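Long-range contact in ThiS/MoaD family protein (Amycolatopsis orientalis, PDB 4N6E), which probably serves as a ubiquitin-like sulfur carrier, the CysO partner of the thiosugar synthase BexX in 2-thiosugar biosynthesis: residues 11-23 with 34-46. Sequence-based numbering, arbitrary orientation.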
loop_
_atom_site.group_PDB
_atom_site.type_symbol
_atom_site.label_atom_id
_atom_site.label_comp_id
_atom_site.label_asym_id
_atom_site.label_seq_id
_atom_site.Cartn_x
_atom_site.Cartn_y
_atom_site.Cartn_z
ATOM N N LEU B 11 -36.698 15.498 -6.183
ATOM C CA LEU B 11 -37.984 15.338 -6.886
ATOM C C LEU B 11 -38.564 16.644 -7.450
ATOM O O LEU B 11 -39.587 16.624 -8.140
ATOM C CB LEU B 11 -39.008 14.719 -5.939
ATOM C CG LEU B 11 -38.712 13.305 -5.448
ATOM C CD1 LEU B 11 -39.610 12.960 -4.273
ATOM C CD2 LEU B 11 -38.903 12.299 -6.572
ATOM N N ARG B 12 -37.906 17.765 -7.173
ATOM C CA ARG B 12 -38.360 19.068 -7.654
ATOM C C ARG B 12 -38.347 19.193 -9.196
ATOM O O ARG B 12 -38.924 20.128 -9.749
ATOM C CB ARG B 12 -37.540 20.187 -6.997
ATOM C CG ARG B 12 -37.635 20.187 -5.478
ATOM C CD ARG B 12 -36.868 21.325 -4.821
ATOM N NE ARG B 12 -36.772 21.133 -3.367
ATOM C CZ ARG B 12 -35.980 21.825 -2.543
ATOM N NH1 ARG B 12 -35.981 21.560 -1.242
ATOM N NH2 ARG B 12 -35.193 22.792 -2.998
ATOM N N THR B 13 -37.696 18.253 -9.882
ATOM C CA THR B 13 -37.842 18.101 -11.332
ATOM C C THR B 13 -39.321 18.091 -11.727
ATOM O O THR B 13 -39.719 18.789 -12.658
ATOM C CB THR B 13 -37.204 16.781 -11.838
ATOM O OG1 THR B 13 -36.028 16.484 -11.078
ATOM C CG2 THR B 13 -36.841 16.874 -13.322
ATOM N N HIS B 14 -40.128 17.321 -10.998
ATOM C CA HIS B 14 -41.542 17.112 -11.346
ATOM C C HIS B 14 -42.441 18.284 -10.954
ATOM O O HIS B 14 -43.523 18.437 -11.517
ATOM C CB HIS B 14 -42.082 15.849 -10.682
ATOM C CG HIS B 14 -41.274 14.622 -10.962
ATOM N ND1 HIS B 14 -40.118 14.318 -10.272
ATOM C CD2 HIS B 14 -41.461 13.614 -11.844
ATOM C CE1 HIS B 14 -39.625 13.178 -10.723
ATOM N NE2 HIS B 14 -40.422 12.729 -11.676
ATOM N N THR B 15 -42.000 19.100 -9.996
ATOM C CA THR B 15 -42.792 20.238 -9.518
ATOM C C THR B 15 -42.309 21.595 -10.063
ATOM O O THR B 15 -42.403 22.626 -9.372
ATOM C CB THR B 15 -42.807 20.292 -7.972
ATOM O OG1 THR B 15 -41.489 20.562 -7.474
ATOM C CG2 THR B 15 -43.324 18.979 -7.397
ATOM N N GLY B 16 -41.804 21.594 -11.299
ATOM C CA GLY B 16 -41.207 22.790 -11.894
ATOM C C GLY B 16 -40.206 23.487 -10.981
ATOM O O GLY B 16 -40.178 24.723 -10.903
ATOM N N GLY B 17 -39.404 22.685 -10.272
ATOM C CA GLY B 17 -38.322 23.187 -9.425
ATOM C C GLY B 17 -38.715 23.920 -8.154
ATOM O O GLY B 17 -37.858 24.563 -7.544
ATOM N N GLU B 18 -39.986 23.834 -7.746
ATOM C CA GLU B 18 -40.453 24.487 -6.506
ATOM C C GLU B 18 -40.320 23.544 -5.312
ATOM O O GLU B 18 -40.645 22.356 -5.409
ATOM C CB GLU B 18 -41.906 24.973 -6.631
ATOM C CG GLU B 18 -42.089 26.231 -7.476
ATOM C CD GLU B 18 -41.264 27.412 -6.980
ATOM O OE1 GLU B 18 -41.664 28.072 -5.992
ATOM O OE2 GLU B 18 -40.208 27.686 -7.592
ATOM N N LYS B 19 -39.853 24.088 -4.186
ATOM C CA LYS B 19 -39.584 23.285 -2.992
ATOM C C LYS B 19 -40.816 23.101 -2.100
ATOM O O LYS B 19 -40.719 22.566 -0.993
ATOM C CB LYS B 19 -38.414 23.874 -2.194
ATOM C CG LYS B 19 -38.687 25.122 -1.362
ATOM C CD LYS B 19 -37.419 25.508 -0.595
ATOM C CE LYS B 19 -37.693 26.362 0.637
ATOM N NZ LYS B 19 -37.875 27.796 0.289
ATOM N N SER B 20 -41.972 23.531 -2.600
ATOM C CA SER B 20 -43.213 23.483 -1.847
ATOM C C SER B 20 -44.398 23.615 -2.798
ATOM O O SER B 20 -44.311 24.324 -3.799
ATOM C CB SER B 20 -43.239 24.615 -0.822
ATOM O OG SER B 20 -44.564 24.885 -0.421
ATOM N N VAL B 21 -45.492 22.918 -2.498
ATOM C CA VAL B 21 -46.739 23.085 -3.241
ATOM C C VAL B 21 -47.951 23.104 -2.309
ATOM O O VAL B 21 -47.908 22.571 -1.199
ATOM C CB VAL B 21 -46.939 21.999 -4.322
ATOM C CG1 VAL B 21 -45.733 21.926 -5.248
ATOM C CG2 VAL B 21 -47.219 20.643 -3.701
ATOM N N GLU B 22 -49.025 23.733 -2.782
ATOM C CA GLU B 22 -50.290 23.784 -2.063
ATOM C C GLU B 22 -51.199 22.663 -2.540
ATOM O O GLU B 22 -51.096 22.204 -3.683
ATOM C CB GLU B 22 -50.973 25.132 -2.282
ATOM C CG GLU B 22 -50.250 26.306 -1.649
ATOM C CD GLU B 22 -50.209 26.206 -0.139
ATOM O OE1 GLU B 22 -51.116 26.752 0.522
ATOM O OE2 GLU B 22 -49.278 25.559 0.384
ATOM N N ALA B 23 -52.086 22.217 -1.654
ATOM C CA ALA B 23 -53.008 21.135 -1.989
ATOM C C ALA B 23 -54.202 21.026 -1.030
ATOM O O ALA B 23 -54.261 21.687 0.018
ATOM C CB ALA B 23 -52.252 19.811 -2.053
ATOM N N ASP B 34 -54.056 15.032 -5.739
ATOM C CA ASP B 34 -54.249 16.474 -5.960
ATOM C C ASP B 34 -52.972 17.164 -6.463
ATOM O O ASP B 34 -53.038 18.161 -7.191
ATOM C CB ASP B 34 -54.718 17.137 -4.653
ATOM C CG ASP B 34 -55.157 18.581 -4.840
ATOM O OD1 ASP B 34 -56.036 18.832 -5.698
ATOM O OD2 ASP B 34 -54.639 19.463 -4.110
ATOM N N VAL B 35 -51.818 16.641 -6.058
ATOM C CA VAL B 35 -50.527 17.165 -6.500
ATOM C C VAL B 35 -50.184 16.611 -7.893
ATOM O O VAL B 35 -49.676 17.344 -8.740
ATOM C CB VAL B 35 -49.421 16.880 -5.447
ATOM C CG1 VAL B 35 -48.026 16.949 -6.051
ATOM C CG2 VAL B 35 -49.526 17.869 -4.294
ATOM N N GLU B 36 -50.478 15.330 -8.120
ATOM C CA GLU B 36 -50.307 14.691 -9.432
ATOM C C GLU B 36 -51.019 15.472 -10.540
ATOM O O GLU B 36 -50.495 15.630 -11.646
ATOM C CB GLU B 36 -50.853 13.255 -9.390
ATOM C CG GLU B 36 -50.786 12.477 -10.701
ATOM C CD GLU B 36 -49.381 12.012 -11.055
ATOM O OE1 GLU B 36 -49.230 10.854 -11.502
ATOM O OE2 GLU B 36 -48.419 12.793 -10.885
ATOM N N SER B 37 -52.220 15.950 -10.223
ATOM C CA SER B 37 -53.070 16.661 -11.178
ATOM C C SER B 37 -52.398 17.927 -11.702
ATOM O O SER B 37 -52.588 18.297 -12.854
ATOM C CB SER B 37 -54.413 17.015 -10.526
ATOM O OG SER B 37 -54.255 18.020 -9.534
ATOM N N ARG B 38 -51.625 18.588 -10.845
ATOM C CA ARG B 38 -50.827 19.732 -11.262
ATOM C C ARG B 38 -49.484 19.298 -11.864
ATOM O O ARG B 38 -49.063 19.819 -12.899
ATOM C CB ARG B 38 -50.541 20.655 -10.081
ATOM C CG ARG B 38 -51.752 21.130 -9.296
ATOM C CD ARG B 38 -51.462 22.512 -8.727
ATOM N NE ARG B 38 -51.990 22.728 -7.384
ATOM C CZ ARG B 38 -51.829 23.854 -6.689
ATOM N NH1 ARG B 38 -51.155 24.882 -7.200
ATOM N NH2 ARG B 38 -52.345 23.955 -5.472
ATOM N N HIS B 39 -48.823 18.343 -11.206
ATOM C CA HIS B 39 -47.434 17.997 -11.500
ATOM C C HIS B 39 -47.289 16.523 -11.851
ATOM O O HIS B 39 -46.853 15.726 -11.024
ATOM C CB HIS B 39 -46.574 18.305 -10.282
ATOM C CG HIS B 39 -46.651 19.730 -9.832
ATOM N ND1 HIS B 39 -46.057 20.764 -10.524
ATOM C CD2 HIS B 39 -47.232 20.291 -8.747
ATOM C CE1 HIS B 39 -46.279 21.902 -9.889
ATOM N NE2 HIS B 39 -46.989 21.642 -8.807
ATOM N N ALA B 40 -47.648 16.167 -13.080
ATOM C CA ALA B 40 -47.612 14.770 -13.524
ATOM C C ALA B 40 -46.253 14.114 -13.258
ATOM O O ALA B 40 -45.216 14.788 -13.260
ATOM C CB ALA B 40 -47.964 14.671 -15.004
ATOM N N GLY B 41 -46.276 12.804 -13.011
ATOM C CA GLY B 41 -45.055 12.015 -12.825
ATOM C C GLY B 41 -44.634 11.764 -11.383
ATOM O O GLY B 41 -44.018 10.736 -11.093
ATOM N N ILE B 42 -44.956 12.685 -10.474
ATOM C CA ILE B 42 -44.524 12.558 -9.076
ATOM C C ILE B 42 -45.137 11.351 -8.355
ATOM O O ILE B 42 -44.434 10.647 -7.635
ATOM C CB ILE B 42 -44.758 13.864 -8.266
ATOM C CG1 ILE B 42 -43.975 13.820 -6.949
ATOM C CG2 ILE B 42 -46.241 14.119 -8.011
ATOM C CD1 ILE B 42 -43.840 15.159 -6.260
ATOM N N LYS B 43 -46.428 11.097 -8.565
ATOM C CA LYS B 43 -47.128 9.980 -7.899
ATOM C C LYS B 43 -46.459 8.632 -8.171
ATOM O O LYS B 43 -46.411 7.769 -7.293
ATOM C CB LYS B 43 -48.607 9.938 -8.326
ATOM C CG LYS B 43 -49.532 9.098 -7.446
ATOM C CD LYS B 43 -49.966 7.804 -8.118
ATOM C CE LYS B 43 -51.000 7.045 -7.291
ATOM N NZ LYS B 43 -52.322 7.727 -7.175
ATOM N N ALA B 44 -45.932 8.464 -9.380
ATOM C CA ALA B 44 -45.205 7.245 -9.745
ATOM C C ALA B 44 -43.991 6.993 -8.837
ATOM O O ALA B 44 -43.654 5.845 -8.543
ATOM C CB ALA B 44 -44.771 7.316 -11.202
ATOM N N ARG B 45 -43.353 8.071 -8.390
ATOM C CA ARG B 45 -42.195 7.981 -7.497
ATOM C C ARG B 45 -42.601 7.665 -6.055
ATOM O O ARG B 45 -41.784 7.170 -5.280
ATOM C CB ARG B 45 -41.402 9.296 -7.509
ATOM C CG ARG B 45 -41.040 9.830 -8.895
ATOM C CD ARG B 45 -39.552 9.760 -9.194
ATOM N NE ARG B 45 -39.058 8.388 -9.273
ATOM C CZ ARG B 45 -37.777 8.058 -9.438
ATOM N NH1 ARG B 45 -36.843 9.000 -9.546
ATOM N NH2 ARG B 45 -37.426 6.780 -9.494
ATOM N N LEU B 46 -43.855 7.954 -5.697
ATOM C CA LEU B 46 -44.312 7.850 -4.306
ATOM C C LEU B 46 -45.084 6.578 -3.978
ATOM O O LEU B 46 -44.975 6.075 -2.860
ATOM C CB LEU B 46 -45.171 9.055 -3.945
ATOM C CG LEU B 46 -44.520 10.424 -4.139
ATOM C CD1 LEU B 46 -45.514 11.527 -3.799
ATOM C CD2 LEU B 46 -43.253 10.561 -3.311
#
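T15 CB sits over one face of the H39 imidazole in the closely packed part of this contact, 4.2 Å from the ring centroid and 9° off its normal, a CH-pi contact; R38 CB covers the opposite face. V21 CG1 lies beside H39 NE2 at 3.8 Å, oblique to the ring. With V21 chi1 at -54°, CG1 is anti to the carbonyl carbon and CG2 turns to V35 CG2 at 3.7 Å, the two valines crossing at about a right angle. T15 is itself fixed: its hydroxyl, OG1, donates a hydrogen bond to E18 O in the carbonyl plane, on a lone pair, across a type I' turn. In the ubiquitin-like (beta-grasp) fold, this is where edge strand 20-23 and the preceding loop meet the end of helix 28-38 and the turn after it. Beyond that turn, H14 crosses R45 at about a right angle, with H14 CE1 3.7 Å from R45 CD. H14 ND1 hydrogen-bonds L11 O, which lies in its ring plane, fixing the ring's rotation; R45 NH2 pairs with an acidic side chain outside this chain, on the partner protein. The solvent side is looser: R38 and E22 are exposed, and the R38 guanidinium comes up obliquely to E22 O with poor hydrogen-bond geometry.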